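PDB 3QVO: NmrA family protein, which is of unknown function but has a Rossmann fold and probably binds a dinucleotide, NAD or NADP, as its family relatives do. Local coordinates for residues A[122-127]-A[149-154]. Numbering follows the deposited sequence.
Sequences FVLSLG and KPFRRA
Phe151 projects from the first turn of helix 149-159 and lodges its ring between Leu124 and Leu126, in the chain that leaves the C-terminal end of strand 119-123. The setting is the Rossmann fold: strand 119-123 runs parallel to its neighbours 91-95 and 164-174 in the sheet, and the helix lies in the connection between strands 119-123 and 164-174. Apolar contacts carry most of the interface. Leu126 covers one face of the ring through a CH-pi contact, its CD2 lying 3.8 Å from the ring centroid of Phe151 and only 11° off the normal. Leu124 arrives obliquely, with CD2 3.6 Å from CD2 of Phe151; the two side chains run past one another in opposite senses. The same methyl of Leu124 also reaches CB of Ala154, one helical turn further on, at 4.3 Å. Leu101 of helix 101-114 touches both Leu124 and Phe151, extending the apolar patch to a second helix on this side of the sheet. In Phe151, CG stands anti to the carbonyl carbon (chi1 -81°), which sends the ring out to the loop backbone. There its edge meets a polar group: the carbonyl O of Ser125 lies near the ring plane, 3.4 Å from CE2 of Phe151.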
loop_
_atom_site.group_PDB
_atom_site.type_symbol
_atom_site.label_atom_id
_atom_site.label_comp_id
_atom_site.label_asym_id
_atom_site.label_seq_id
_atom_site.Cartn_x
_atom_site.Cartn_y
_atom_site.Cartn_z
ATOM N N PHE A 122 -2.553 2.579 -2.106
ATOM C CA PHE A 122 -2.962 2.496 -0.725
ATOM C C PHE A 122 -3.623 1.133 -0.454
ATOM O O PHE A 122 -4.659 0.776 -1.062
ATOM C CB PHE A 122 -3.915 3.644 -0.409
ATOM C CG PHE A 122 -4.079 3.960 1.090
ATOM C CD1 PHE A 122 -4.903 3.216 1.889
ATOM C CD2 PHE A 122 -3.440 5.048 1.668
ATOM C CE1 PHE A 122 -5.072 3.543 3.247
ATOM C CE2 PHE A 122 -3.589 5.370 3.010
ATOM C CZ PHE A 122 -4.397 4.625 3.796
ATOM N N VAL A 123 -3.005 0.392 0.457
ATOM C CA VAL A 123 -3.456 -0.960 0.809
ATOM C C VAL A 123 -4.367 -0.893 1.969
ATOM O O VAL A 123 -4.005 -0.329 3.006
ATOM C CB VAL A 123 -2.296 -1.903 1.144
ATOM C CG1 VAL A 123 -2.853 -3.327 1.523
ATOM C CG2 VAL A 123 -1.387 -2.014 -0.052
ATOM N N LEU A 124 -5.575 -1.438 1.794
ATOM C CA LEU A 124 -6.490 -1.604 2.913
ATOM C C LEU A 124 -6.724 -3.077 3.185
ATOM O O LEU A 124 -7.491 -3.764 2.481
ATOM C CB LEU A 124 -7.813 -0.855 2.688
ATOM C CG LEU A 124 -7.727 0.681 2.803
ATOM C CD1 LEU A 124 -8.924 1.340 2.117
ATOM C CD2 LEU A 124 -7.626 1.131 4.272
ATOM N N SER A 125 -6.108 -3.523 4.275
ATOM C CA SER A 125 -6.099 -4.908 4.685
ATOM C C SER A 125 -6.334 -4.922 6.169
ATOM O O SER A 125 -5.674 -4.182 6.882
ATOM C CB SER A 125 -4.708 -5.510 4.378
ATOM O OG SER A 125 -4.615 -6.855 4.784
ATOM N N LEU A 126 -7.228 -5.761 6.670
ATOM C CA LEU A 126 -7.606 -5.625 8.087
ATOM C C LEU A 126 -6.540 -6.116 9.040
ATOM O O LEU A 126 -6.417 -5.595 10.145
ATOM C CB LEU A 126 -8.876 -6.387 8.436
ATOM C CG LEU A 126 -10.243 -5.930 7.943
ATOM C CD1 LEU A 126 -11.260 -6.883 8.622
ATOM C CD2 LEU A 126 -10.518 -4.444 8.227
ATOM N N GLY A 127 -5.808 -7.148 8.653
ATOM C CA GLY A 127 -4.742 -7.663 9.507
ATOM C C GLY A 127 -5.304 -8.307 10.755
ATOM O O GLY A 127 -6.082 -9.265 10.665
ATOM N N LYS A 149 -15.253 0.767 10.059
ATOM C CA LYS A 149 -15.648 2.155 9.784
ATOM C C LYS A 149 -14.442 3.068 9.419
ATOM O O LYS A 149 -14.524 3.791 8.454
ATOM C CB LYS A 149 -16.525 2.777 10.883
ATOM C CG LYS A 149 -18.084 2.706 10.615
ATOM C CD LYS A 149 -18.551 3.043 9.119
ATOM C CE LYS A 149 -18.188 4.507 8.652
ATOM N NZ LYS A 149 -18.292 4.740 7.161
ATOM N N PRO A 150 -13.337 3.009 10.178
ATOM C CA PRO A 150 -12.167 3.782 9.804
ATOM C C PRO A 150 -11.642 3.414 8.431
ATOM O O PRO A 150 -11.256 4.287 7.685
ATOM C CB PRO A 150 -11.142 3.425 10.880
ATOM C CG PRO A 150 -11.924 3.032 12.020
ATOM C CD PRO A 150 -13.202 2.456 11.530
ATOM N N PHE A 151 -11.665 2.137 8.097
ATOM C CA PHE A 151 -11.251 1.706 6.788
ATOM C C PHE A 151 -12.124 2.283 5.718
ATOM O O PHE A 151 -11.622 2.684 4.652
ATOM C CB PHE A 151 -11.262 0.183 6.675
ATOM C CG PHE A 151 -10.051 -0.457 7.257
ATOM C CD1 PHE A 151 -9.738 -0.298 8.602
ATOM C CD2 PHE A 151 -9.230 -1.227 6.493
ATOM C CE1 PHE A 151 -8.595 -0.892 9.155
ATOM C CE2 PHE A 151 -8.104 -1.831 7.046
ATOM C CZ PHE A 151 -7.786 -1.652 8.372
ATOM N N ARG A 152 -13.421 2.306 5.969
ATOM C CA ARG A 152 -14.350 2.842 4.976
ATOM C C ARG A 152 -14.164 4.345 4.848
ATOM O O ARG A 152 -14.188 4.887 3.768
ATOM C CB ARG A 152 -15.799 2.531 5.342
ATOM C CG ARG A 152 -16.623 2.047 4.168
ATOM C CD ARG A 152 -17.894 1.375 4.626
ATOM N NE ARG A 152 -17.744 -0.044 4.942
ATOM C CZ ARG A 152 -17.495 -0.995 4.040
ATOM N NH1 ARG A 152 -17.399 -2.267 4.430
ATOM N NH2 ARG A 152 -17.335 -0.691 2.749
ATOM N N ARG A 153 -13.976 5.009 5.967
ATOM C CA ARG A 153 -13.741 6.421 5.957
ATOM C C ARG A 153 -12.399 6.757 5.262
ATOM O O ARG A 153 -12.355 7.705 4.477
ATOM C CB ARG A 153 -13.826 6.998 7.372
ATOM C CG ARG A 153 -15.255 7.064 7.924
ATOM C CD ARG A 153 -15.354 8.112 9.053
ATOM N NE ARG A 153 -14.437 7.809 10.162
ATOM C CZ ARG A 153 -14.722 7.045 11.225
ATOM N NH1 ARG A 153 -15.935 6.485 11.378
ATOM N NH2 ARG A 153 -13.790 6.849 12.165
ATOM N N ALA A 154 -11.351 5.949 5.487
ATOM C CA ALA A 154 -10.074 6.089 4.736
ATOM C C ALA A 154 -10.299 5.941 3.245
ATOM O O ALA A 154 -9.901 6.801 2.494
ATOM C CB ALA A 154 -9.029 5.119 5.200
#